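Local coordinates for protein alginate lyase (Paenibacillus sp. FPU-7, PDB 6KFN) that depolymerises the polysaccharide alginate by beta-elimination, using a right-handed parallel beta-helix scaffold, at residues Ser16-Ala21 with Asp80-Thr85. Numbering follows the deposited sequence.
Sequences SALKNA and DYWNIT
Trp82 reaches Leu18 and Ala21 with the outer corner of its six-membered ring. Leu18 CD2 lies 3.7 Å from Trp82 CZ3 and 3.8 Å from Trp82 CH2, so this methyl sits about equally close to two adjoining ring carbons, off the ring plane. From the other side of that plane, Ala21 CB meets Trp82 CH2 at 3.9 Å. Both methyls come in obliquely and straddle the end of the ring. The nearest pair of CA atoms, those of Ala21 and Trp82, are 10.4 Å apart, which shows that side-chain length bridges the gap. In Trp82, CG stands opposite the carbonyl carbon (chi1 -70°), which carries the indole from strand 82-85 toward the end of helix 11-19. Ala21 follows Asn20, where the chain leaves helical geometry, and Ala21 N donates a hydrogen bond to Leu18 O (3.1 Å), holding the two methyl-bearing residues within one turn. Ile51, Ala41 and Val77 also pack against the tryptophan, and Leu18 meets Phe39. The contact joins strand 82-85 to the N-terminal helix, which probably caps the coil's hydrophobic core. The indole N-H is engaged by Ala43 O; with no hydrogen bond across the segments, the contact probably rests on dispersion and water exclusion between hydrocarbon surfaces.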
loop_
_atom_site.group_PDB
_atom_site.type_symbol
_atom_site.label_atom_id
_atom_site.label_comp_id
_atom_site.label_asym_id
_atom_site.label_seq_id
_atom_site.Cartn_x
_atom_site.Cartn_y
_atom_site.Cartn_z
ATOM N N SER A 16 11.846 -10.410 21.291
ATOM C CA SER A 16 13.107 -10.005 21.912
ATOM C C SER A 16 14.041 -9.395 20.882
ATOM O O SER A 16 14.716 -8.407 21.161
ATOM C CB SER A 16 13.769 -11.224 22.577
ATOM O OG SER A 16 13.008 -11.761 23.645
ATOM N N ALA A 17 14.108 -10.002 19.692
ATOM C CA ALA A 17 14.997 -9.506 18.648
ATOM C C ALA A 17 14.590 -8.101 18.222
ATOM O O ALA A 17 15.455 -7.252 17.964
ATOM C CB ALA A 17 14.992 -10.439 17.437
ATOM N N LEU A 18 13.294 -7.840 18.141
ATOM C CA LEU A 18 12.836 -6.494 17.803
ATOM C C LEU A 18 13.165 -5.509 18.924
ATOM O O LEU A 18 13.662 -4.408 18.660
ATOM C CB LEU A 18 11.353 -6.495 17.468
ATOM C CG LEU A 18 11.010 -7.255 16.187
ATOM C CD1 LEU A 18 9.491 -7.356 16.034
ATOM C CD2 LEU A 18 11.620 -6.580 14.962
ATOM N N LYS A 19 12.923 -5.890 20.174
ATOM C CA LYS A 19 13.179 -4.991 21.302
ATOM C C LYS A 19 14.654 -4.597 21.345
ATOM O O LYS A 19 14.990 -3.459 21.658
ATOM C CB LYS A 19 12.737 -5.646 22.613
ATOM C CG LYS A 19 12.955 -4.795 23.850
ATOM C CD LYS A 19 12.408 -5.499 25.103
ATOM C CE LYS A 19 12.928 -4.898 26.407
ATOM N NZ LYS A 19 12.105 -5.365 27.554
ATOM N N ASN A 20 15.532 -5.530 21.017
ATOM C CA ASN A 20 16.982 -5.357 21.067
ATOM C C ASN A 20 17.582 -5.082 19.704
ATOM O O ASN A 20 18.790 -5.246 19.513
ATOM C CB ASN A 20 17.611 -6.617 21.706
ATOM C CG ASN A 20 19.115 -6.564 21.868
ATOM O OD1 ASN A 20 19.830 -7.468 21.395
ATOM N ND2 ASN A 20 19.602 -5.602 22.644
ATOM N N ALA A 21 16.783 -4.636 18.733
ATOM C CA ALA A 21 17.278 -4.474 17.382
ATOM C C ALA A 21 18.312 -3.362 17.315
ATOM O O ALA A 21 18.145 -2.296 17.923
ATOM C CB ALA A 21 16.132 -4.164 16.429
ATOM N N ASP A 80 13.468 3.919 11.115
ATOM C CA ASP A 80 13.926 4.084 9.750
ATOM C C ASP A 80 14.834 2.940 9.308
ATOM O O ASP A 80 15.447 2.252 10.125
ATOM C CB ASP A 80 14.731 5.396 9.613
ATOM C CG ASP A 80 13.938 6.639 9.901
ATOM O OD1 ASP A 80 12.692 6.629 9.904
ATOM O OD2 ASP A 80 14.604 7.683 10.077
ATOM N N TYR A 81 14.945 2.747 7.990
ATOM C CA TYR A 81 15.948 1.849 7.421
ATOM C C TYR A 81 15.771 0.406 7.912
ATOM O O TYR A 81 16.733 -0.256 8.308
ATOM C CB TYR A 81 17.374 2.374 7.639
ATOM C CG TYR A 81 17.714 3.536 6.748
ATOM C CD1 TYR A 81 17.999 3.310 5.385
ATOM C CD2 TYR A 81 17.780 4.826 7.213
ATOM C CE1 TYR A 81 18.318 4.315 4.524
ATOM C CE2 TYR A 81 18.105 5.895 6.299
ATOM C CZ TYR A 81 18.369 5.579 5.000
ATOM O OH TYR A 81 18.704 6.609 4.127
ATOM N N TRP A 82 14.539 -0.081 7.780
ATOM C CA TRP A 82 14.231 -1.491 7.867
ATOM C C TRP A 82 14.073 -2.075 6.469
ATOM O O TRP A 82 13.429 -1.467 5.617
ATOM C CB TRP A 82 12.911 -1.739 8.640
ATOM C CG TRP A 82 13.025 -1.442 10.099
ATOM C CD1 TRP A 82 13.097 -0.188 10.661
ATOM C CD2 TRP A 82 13.178 -2.394 11.164
ATOM N NE1 TRP A 82 13.249 -0.293 12.014
ATOM C CE2 TRP A 82 13.335 -1.631 12.353
ATOM C CE3 TRP A 82 13.170 -3.793 11.235
ATOM C CZ2 TRP A 82 13.469 -2.230 13.585
ATOM C CZ3 TRP A 82 13.307 -4.376 12.476
ATOM C CH2 TRP A 82 13.466 -3.596 13.623
ATOM N N ASN A 83 14.603 -3.279 6.273
ATOM C CA ASN A 83 14.310 -4.139 5.123
ATOM C C ASN A 83 13.451 -5.288 5.622
ATOM O O ASN A 83 13.874 -6.050 6.488
ATOM C CB ASN A 83 15.587 -4.678 4.508
ATOM C CG ASN A 83 16.433 -3.590 3.850
ATOM O OD1 ASN A 83 15.936 -2.486 3.562
ATOM N ND2 ASN A 83 17.682 -3.905 3.556
ATOM N N ILE A 84 12.229 -5.338 5.112
ATOM C CA ILE A 84 11.216 -6.321 5.498
ATOM C C ILE A 84 10.973 -7.179 4.269
ATOM O O ILE A 84 10.449 -6.677 3.272
ATOM C CB ILE A 84 9.937 -5.601 5.966
ATOM C CG1 ILE A 84 10.240 -4.662 7.136
ATOM C CG2 ILE A 84 8.873 -6.616 6.328
ATOM C CD1 ILE A 84 9.218 -3.591 7.356
ATOM N N THR A 85 11.402 -8.453 4.309
ATOM C CA THR A 85 11.590 -9.219 3.086
ATOM C C THR A 85 11.011 -10.616 3.207
ATOM O O THR A 85 11.334 -11.361 4.129
ATOM C CB THR A 85 13.097 -9.319 2.760
ATOM O OG1 THR A 85 13.634 -8.001 2.737
ATOM C CG2 THR A 85 13.307 -10.017 1.446
#